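Local atomic coordinates of SusD homolog (Bacteroides ovatus, PDB entry 4F53), a protein that probably binds host mucin O-glycans at the cell surface as a SusD-like outer-membrane lipoprotein of a gut bacterium. Residues K85-N90 / M478-E484. Sequence-based numbering, arbitrary orientation.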
ATOM      1  N   LYS A  85      12.879  11.421   6.205  1.00 41.93           N
ATOM      2  CA  LYS A  85      11.891  12.211   5.475  1.00 41.38           C
ATOM      3  C   LYS A  85      12.306  12.434   4.005  1.00 45.92           C
ATOM      4  O   LYS A  85      11.452  12.712   3.166  1.00 44.86           O
ATOM      5  CB  LYS A  85      11.646  13.544   6.184  1.00 44.67           C
ATOM      6  CG  LYS A  85      10.854  13.346   7.467  1.00 49.88           C
ATOM      7  CD  LYS A  85      10.317  14.628   8.041  1.00 51.56           C
ATOM      8  CE  LYS A  85      11.248  15.257   9.027  1.00 52.35           C
ATOM      9  NZ  LYS A  85      10.658  16.490   9.588  1.00 71.76           N
ATOM     10  N   LYS A  86      13.596  12.245   3.686  1.00 43.27           N
ATOM     11  CA  LYS A  86      14.104  12.430   2.327  1.00 43.19           C
ATOM     12  C   LYS A  86      13.850  11.191   1.429  1.00 45.15           C
ATOM     13  O   LYS A  86      13.519  11.340   0.252  1.00 45.16           O
ATOM     14  CB  LYS A  86      15.607  12.754   2.399  1.00 45.26           C
ATOM     15  CG  LYS A  86      16.217  13.279   1.125  1.00 60.65           C
ATOM     16  CD  LYS A  86      17.625  13.804   1.374  1.00 69.71           C
ATOM     17  CE  LYS A  86      18.314  14.328   0.127  1.00 85.61           C
ATOM     18  NZ  LYS A  86      18.828  13.233  -0.744  1.00 94.96           N
ATOM     19  N   ILE A  87      14.007   9.991   1.988  1.00 39.65           N
ATOM     20  CA  ILE A  87      13.948   8.725   1.272  1.00 37.43           C
ATOM     21  C   ILE A  87      12.621   8.488   0.498  1.00 43.09           C
ATOM     22  O   ILE A  87      12.758   8.153  -0.683  1.00 43.21           O
ATOM     23  CB  ILE A  87      14.326   7.539   2.219  1.00 39.10           C
ATOM     24  CG1 ILE A  87      15.765   7.752   2.728  1.00 40.27           C
ATOM     25  CG2 ILE A  87      14.205   6.152   1.502  1.00 36.20           C
ATOM     26  CD1 ILE A  87      16.109   7.012   3.979  1.00 49.13           C
ATOM     27  N   PRO A  88      11.358   8.665   1.041  1.00 38.34           N
ATOM     28  CA  PRO A  88      10.170   8.359   0.223  1.00 36.93           C
ATOM     29  C   PRO A  88       9.876   9.348  -0.905  1.00 42.68           C
ATOM     30  O   PRO A  88       8.889   9.155  -1.639  1.00 42.42           O
ATOM     31  CB  PRO A  88       9.024   8.365   1.244  1.00 38.03           C
ATOM     32  CG  PRO A  88       9.678   8.303   2.586  1.00 41.00           C
ATOM     33  CD  PRO A  88      10.954   9.033   2.412  1.00 38.27           C
ATOM     34  N   PHE A  89      10.696  10.412  -1.042  1.00 39.93           N
ATOM     35  CA  PHE A  89      10.511  11.402  -2.092  1.00 38.85           C
ATOM     36  C   PHE A  89      11.663  11.298  -3.089  1.00 43.22           C
ATOM     37  O   PHE A  89      11.483  10.718  -4.160  1.00 43.06           O
ATOM     38  CB  PHE A  89      10.387  12.826  -1.502  1.00 40.88           C
ATOM     39  CG  PHE A  89       9.865  13.892  -2.447  1.00 42.22           C
ATOM     40  CD1 PHE A  89       8.692  13.694  -3.175  1.00 43.47           C
ATOM     41  CD2 PHE A  89      10.516  15.111  -2.571  1.00 45.03           C
ATOM     42  CE1 PHE A  89       8.207  14.686  -4.038  1.00 44.57           C
ATOM     43  CE2 PHE A  89      10.019  16.106  -3.421  1.00 48.07           C
ATOM     44  CZ  PHE A  89       8.869  15.888  -4.148  1.00 44.51           C
ATOM     45  N   ASN A  90      12.849  11.774  -2.691  1.00 39.55           N
ATOM     46  CA  ASN A  90      14.079  11.850  -3.481  1.00 41.00           C
ATOM     47  C   ASN A  90      14.550  10.523  -4.039  1.00 45.49           C
ATOM     48  O   ASN A  90      14.966  10.497  -5.191  1.00 46.66           O
ATOM     49  CB  ASN A  90      15.229  12.477  -2.668  1.00 38.72           C
ATOM     50  CG  ASN A  90      15.054  13.957  -2.416  1.00 57.83           C
ATOM     51  OD1 ASN A  90      14.210  14.383  -1.623  1.00 54.67           O
ATOM     52  ND2 ASN A  90      15.851  14.779  -3.086  1.00 49.61           N
HETATM   53  N   MSE A 478       3.053  12.936   3.851  1.00 31.01           N
HETATM   54  CA  MSE A 478       4.388  13.235   4.330  1.00 30.45           C
HETATM   55  C   MSE A 478       4.698  14.660   3.944  1.00 36.17           C
HETATM   56  O   MSE A 478       4.281  15.089   2.859  1.00 33.34           O
HETATM   57  CB  MSE A 478       5.432  12.254   3.747  1.00 31.45           C
HETATM   58  CG  MSE A 478       5.301  10.842   4.307  1.00 35.93           C
HETATM   59 SE   MSE A 478       5.826  10.685   6.170  0.75 43.84          SE
HETATM   60  CE  MSE A 478       7.717  11.202   6.050  1.00 42.22           C
ATOM     61  N   PRO A 479       5.415  15.422   4.810  1.00 36.28           N
ATOM     62  CA  PRO A 479       5.808  16.779   4.417  1.00 37.18           C
ATOM     63  C   PRO A 479       6.975  16.733   3.436  1.00 43.93           C
ATOM     64  O   PRO A 479       7.730  15.762   3.429  1.00 43.37           O
ATOM     65  CB  PRO A 479       6.200  17.427   5.743  1.00 39.90           C
ATOM     66  CG  PRO A 479       6.675  16.299   6.598  1.00 43.58           C
ATOM     67  CD  PRO A 479       5.993  15.042   6.124  1.00 38.02           C
ATOM     68  N   TYR A 480       7.128  17.765   2.606  1.00 43.49           N
ATOM     69  CA  TYR A 480       8.231  17.819   1.644  1.00 43.84           C
ATOM     70  C   TYR A 480       9.575  17.873   2.364  1.00 50.15           C
ATOM     71  O   TYR A 480       9.682  18.575   3.373  1.00 51.89           O
ATOM     72  CB  TYR A 480       8.094  19.038   0.697  1.00 44.89           C
ATOM     73  CG  TYR A 480       6.867  18.990  -0.187  1.00 44.06           C
ATOM     74  CD1 TYR A 480       6.637  17.908  -1.036  1.00 43.53           C
ATOM     75  CD2 TYR A 480       5.961  20.047  -0.216  1.00 45.14           C
ATOM     76  CE1 TYR A 480       5.514  17.862  -1.855  1.00 42.56           C
ATOM     77  CE2 TYR A 480       4.833  20.010  -1.035  1.00 44.89           C
ATOM     78  CZ  TYR A 480       4.609  18.905  -1.840  1.00 46.48           C
ATOM     79  OH  TYR A 480       3.512  18.842  -2.656  1.00 44.03           O
ATOM     80  N   PRO A 481      10.613  17.151   1.878  1.00 46.43           N
ATOM     81  CA  PRO A 481      11.945  17.240   2.524  1.00 46.28           C
ATOM     82  C   PRO A 481      12.454  18.694   2.581  1.00 53.77           C
ATOM     83  O   PRO A 481      12.290  19.449   1.610  1.00 52.54           O
ATOM     84  CB  PRO A 481      12.833  16.359   1.638  1.00 47.46           C
ATOM     85  CG  PRO A 481      11.884  15.411   0.958  1.00 50.92           C
ATOM     86  CD  PRO A 481      10.639  16.242   0.710  1.00 46.92           C
ATOM     87  N   THR A 482      13.062  19.086   3.739  1.00 53.73           N
ATOM     88  CA  THR A 482      13.590  20.429   4.006  0.50 56.16           C
ATOM     89  C   THR A 482      14.607  20.858   2.924  1.00 60.63           C
ATOM     90  O   THR A 482      14.666  22.036   2.581  1.00 62.47           O
ATOM     91  CB  THR A 482      14.183  20.513   5.441  0.50 70.07           C
ATOM     92  OG1 THR A 482      14.793  21.789   5.636  0.50 75.36           O
ATOM     93  CG2 THR A 482      15.190  19.395   5.764  0.50 69.86           C
ATOM     94  N   ASP A 483      15.389  19.901   2.385  1.00 56.49           N
ATOM     95  CA  ASP A 483      16.424  20.129   1.362  1.00 58.25           C
ATOM     96  C   ASP A 483      15.845  20.614   0.053  1.00 60.23           C
ATOM     97  O   ASP A 483      16.543  21.297  -0.699  1.00 61.97           O
ATOM     98  CB  ASP A 483      17.233  18.841   1.093  1.00 60.72           C
ATOM     99  CG  ASP A 483      18.355  18.543   2.077  1.00 79.47           C
ATOM    100  OD1 ASP A 483      18.932  19.505   2.634  1.00 81.93           O
ATOM    101  OD2 ASP A 483      18.699  17.342   2.246  1.00 86.85           O
ATOM    102  N   GLU A 484      14.575  20.258  -0.231  1.00 53.15           N
ATOM    103  CA  GLU A 484      13.896  20.675  -1.459  1.00 52.19           C
ATOM    104  C   GLU A 484      13.529  22.154  -1.377  1.00 58.12           C
ATOM    105  O   GLU A 484      13.587  22.843  -2.399  1.00 59.99           O
ATOM    106  CB  GLU A 484      12.687  19.779  -1.787  1.00 51.17           C
ATOM    107  CG  GLU A 484      13.091  18.372  -2.207  1.00 52.70           C
ATOM    108  CD  GLU A 484      14.247  18.276  -3.188  1.00 69.43           C
ATOM    109  OE1 GLU A 484      14.157  18.890  -4.275  1.00 67.08           O
ATOM    110  OE2 GLU A 484      15.259  17.617  -2.855  1.00 63.47           O
TER
HETATM  111  O   HOH W   1       8.917  13.284   3.672  1.00 39.59           O
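Pro-481 packs its ring against one side of the helix, on Lys-85, Lys-86, Phe-89 and Asn-90. Its CD lies 3.5 Å from CD2 of Phe-89, the two side chains crossing at about a right angle, and its CG meets the carbonyl O of Lys-85. Phe-89 reaches out with CG anti to the backbone N (chi1 -166°), which carries its ring past the proline. CG of Glu-484 sits at the ring edge, 4.0 Å from CE2; CZ meets CD1 of Tyr-480, the two rings oblique. The one direct hydrogen bond runs from ND2 of Asn-90 to OE2 of Glu-484 (2.9 Å, nearly straight at 168°), in the amide plane but from above the carboxylate. Asn-90 OD1, buried against Pro-481 CG, has no polar partner. An alanine in place of Glu-484 is likely to leave that amide N-H without its acceptor and the Phe-89 edge less covered. A water donates to both Lys-85 O and Pro-479 O. Asp-483 lays OD2 against CE of Lys-86 (3.7 Å), while OD1 forms a salt bridge with Arg-486. The contact joins the start of helix 82-106 to the loop leading into helix 482-487 and that helix's first turn; helix 110-131 flanks Phe-89 and selenomethionine Met-478, while helix 489-502 packs on Tyr-480, whose OH bonds to Pro-133 O.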